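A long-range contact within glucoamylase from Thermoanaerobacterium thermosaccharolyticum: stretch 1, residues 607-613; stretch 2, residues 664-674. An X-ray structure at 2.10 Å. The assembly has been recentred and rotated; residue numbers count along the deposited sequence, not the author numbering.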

# COMPACT_ATOMS: atom_id res chain seq x y z
N GLY A 607 -12.73 -17.05 -1.54
CA GLY A 607 -13.61 -17.17 -0.39
C GLY A 607 -14.94 -16.51 -0.69
O GLY A 607 -15.99 -17.03 -0.33
N MET A 608 -14.88 -15.37 -1.37
CA MET A 608 -16.10 -14.66 -1.72
C MET A 608 -16.92 -15.49 -2.69
O MET A 608 -18.15 -15.51 -2.62
CB MET A 608 -15.76 -13.29 -2.32
CG MET A 608 -15.29 -12.28 -1.29
SD MET A 608 -16.51 -11.98 0.03
CE MET A 608 -17.70 -10.96 -0.81
N TYR A 609 -16.24 -16.18 -3.61
CA TYR A 609 -16.98 -17.03 -4.54
C TYR A 609 -17.65 -18.17 -3.78
O TYR A 609 -18.79 -18.52 -4.04
CB TYR A 609 -16.06 -17.62 -5.61
CG TYR A 609 -16.68 -18.84 -6.26
CD1 TYR A 609 -16.37 -20.12 -5.80
CD2 TYR A 609 -17.65 -18.72 -7.25
CE1 TYR A 609 -17.01 -21.25 -6.32
CE2 TYR A 609 -18.30 -19.84 -7.77
CZ TYR A 609 -17.98 -21.10 -7.30
OH TYR A 609 -18.63 -22.22 -7.78
N GLU A 610 -16.92 -18.75 -2.83
CA GLU A 610 -17.47 -19.85 -2.05
C GLU A 610 -18.76 -19.45 -1.35
O GLU A 610 -19.70 -20.23 -1.28
CB GLU A 610 -16.43 -20.37 -1.05
CG GLU A 610 -15.22 -21.04 -1.71
CD GLU A 610 -15.60 -22.27 -2.54
OE1 GLU A 610 -16.40 -23.09 -2.06
OE2 GLU A 610 -15.07 -22.42 -3.67
N ILE A 611 -18.82 -18.22 -0.84
CA ILE A 611 -20.02 -17.73 -0.19
C ILE A 611 -21.15 -17.72 -1.21
O ILE A 611 -22.27 -18.17 -0.93
CB ILE A 611 -19.83 -16.31 0.39
CG1 ILE A 611 -18.81 -16.35 1.54
CG2 ILE A 611 -21.17 -15.75 0.89
CD1 ILE A 611 -18.53 -15.00 2.17
N ALA A 612 -20.86 -17.20 -2.40
CA ALA A 612 -21.85 -17.15 -3.48
C ALA A 612 -22.35 -18.57 -3.77
O ALA A 612 -23.51 -18.76 -4.13
CB ALA A 612 -21.23 -16.56 -4.73
N ALA A 613 -21.47 -19.55 -3.61
CA ALA A 613 -21.82 -20.95 -3.85
C ALA A 613 -22.52 -21.59 -2.66
O ALA A 613 -22.75 -22.80 -2.64
CB ALA A 613 -20.56 -21.74 -4.21
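Stretch 2, residues 664-674: ASNIEHKVLDM

No hydrogen bond joins the two stretches: stretch 2 lies on stretch 1 through van der Waals packing, burying 326 Å² in all, and stretch 2 contributes both its last helical turn and the loop after it, Val671 above all (58 Å² covered). Stretch 1 is helical from Gly607 to Ala612, and Ala613 leaves helical geometry. Stretch 2 enters as the last turn of a helix, residues 664-668, which runs in nearly the same direction; the two axes cross at 17° with a closest approach of 10.1 Å. At His669 the chain takes positive phi (73°) and leaves the helix, while His669 N and Lys670 N both bond back to Ser665 O (2.8 and 3.2 Å). Lys670 is extended (phi/psi -162/156), and a type I turn follows from Val671 to Met674, its Met674 N to Val671 O bond weak at 3.4 Å. This path brings the CA of Lys670 to 6.1 Å from that of Ile611, and the CA of Val671 to 6.4 Å from that of Ala612. Ile611 points toward stretch 2 and spans the helix end: its CD1 lies 3.5 Å from Ser665 CB and 3.5 Å from Asn666 N, while its CG2 rests 3.6 Å from Lys670 N, against main chain; the Lys670 side chain starts away from stretch 1. The CA-to-CB bond of Val671 points sideways, yet CG2 is 4.0 Å from Ala612 CB and CG1 3.6 Å from Met608 CE. Met608 also starts sideways, but its m, m, m rotamer brings the thioether end in, with CE 3.2 Å from Ser665 OG and 3.9 Å from Asp673 OD1. Ser665 OG accepts a bond from Leu672 N (3.3 Å, 167°), tying the last helical turn to the beta turn beside this methyl.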

# COMPACT_ATOMS: atom_id res chain seq x y z
N ALA A 664 -16.73 -9.84 6.73
CA ALA A 664 -18.12 -9.43 6.93
C ALA A 664 -19.10 -10.31 6.16
O ALA A 664 -20.17 -10.67 6.67
CB ALA A 664 -18.28 -7.97 6.51
N SER A 665 -18.75 -10.65 4.92
CA SER A 665 -19.61 -11.48 4.09
C SER A 665 -19.78 -12.87 4.69
O SER A 665 -20.86 -13.44 4.64
CB SER A 665 -19.04 -11.60 2.67
OG SER A 665 -19.05 -10.35 2.00
N ASN A 666 -18.71 -13.41 5.26
CA ASN A 666 -18.76 -14.74 5.86
C ASN A 666 -19.66 -14.75 7.10
O ASN A 666 -20.15 -15.79 7.50
CB ASN A 666 -17.36 -15.21 6.24
CG ASN A 666 -17.33 -16.65 6.71
OD1 ASN A 666 -16.75 -16.96 7.76
ND2 ASN A 666 -17.93 -17.55 5.94
N ILE A 667 -19.87 -13.58 7.70
CA ILE A 667 -20.72 -13.47 8.88
C ILE A 667 -22.18 -13.33 8.47
O ILE A 667 -23.06 -13.95 9.07
CB ILE A 667 -20.30 -12.28 9.77
CG1 ILE A 667 -18.95 -12.57 10.43
CG2 ILE A 667 -21.35 -12.02 10.85
CD1 ILE A 667 -18.31 -11.37 11.11
N GLU A 668 -22.44 -12.53 7.44
CA GLU A 668 -23.80 -12.31 6.93
C GLU A 668 -24.27 -13.48 6.07
O GLU A 668 -25.46 -13.66 5.84
CB GLU A 668 -23.89 -11.05 6.05
CG GLU A 668 -23.84 -9.73 6.78
CD GLU A 668 -24.90 -9.60 7.86
OE1 GLU A 668 -26.08 -9.35 7.54
OE2 GLU A 668 -24.53 -9.76 9.04
N HIS A 669 -23.32 -14.26 5.56
CA HIS A 669 -23.61 -15.39 4.70
C HIS A 669 -24.06 -14.93 3.31
O HIS A 669 -24.92 -15.55 2.68
CB HIS A 669 -24.70 -16.28 5.33
CG HIS A 669 -24.32 -16.81 6.67
ND1 HIS A 669 -23.17 -17.53 6.90
CD2 HIS A 669 -24.95 -16.73 7.87
CE1 HIS A 669 -23.10 -17.86 8.17
NE2 HIS A 669 -24.17 -17.39 8.79
N LYS A 670 -23.48 -13.83 2.84
CA LYS A 670 -23.80 -13.31 1.51
C LYS A 670 -22.73 -12.34 1.01
O LYS A 670 -22.01 -11.73 1.80
CB LYS A 670 -25.16 -12.60 1.53
CG LYS A 670 -25.18 -11.33 2.34
CD LYS A 670 -26.58 -10.76 2.41
CE LYS A 670 -26.64 -9.59 3.39
NZ LYS A 670 -28.01 -9.02 3.50
N VAL A 671 -22.64 -12.21 -0.31
CA VAL A 671 -21.68 -11.32 -0.94
C VAL A 671 -22.13 -9.88 -0.78
O VAL A 671 -22.94 -9.37 -1.56
CB VAL A 671 -21.53 -11.69 -2.43
CG1 VAL A 671 -20.47 -10.82 -3.10
CG2 VAL A 671 -21.16 -13.17 -2.54
N LEU A 672 -21.60 -9.22 0.24
CA LEU A 672 -21.96 -7.85 0.57
C LEU A 672 -21.67 -6.76 -0.46
O LEU A 672 -22.31 -5.71 -0.41
CB LEU A 672 -21.34 -7.48 1.92
CG LEU A 672 -21.90 -8.27 3.10
CD1 LEU A 672 -21.18 -7.89 4.38
CD2 LEU A 672 -23.39 -8.01 3.22
N ASP A 673 -20.72 -6.97 -1.37
CA ASP A 673 -20.43 -5.94 -2.37
C ASP A 673 -20.98 -6.20 -3.78
O ASP A 673 -20.62 -5.50 -4.72
CB ASP A 673 -18.92 -5.68 -2.44
CG ASP A 673 -18.12 -6.89 -2.92
OD1 ASP A 673 -18.71 -7.99 -3.07
OD2 ASP A 673 -16.91 -6.74 -3.14
N MET A 674 -21.86 -7.18 -3.93
CA MET A 674 -22.43 -7.47 -5.24
C MET A 674 -23.65 -6.58 -5.52
O MET A 674 -24.56 -6.49 -4.70
CB MET A 674 -22.84 -8.95 -5.35
CG MET A 674 -23.54 -9.31 -6.66
SD MET A 674 -23.83 -11.07 -6.84
CE MET A 674 -25.07 -11.35 -5.53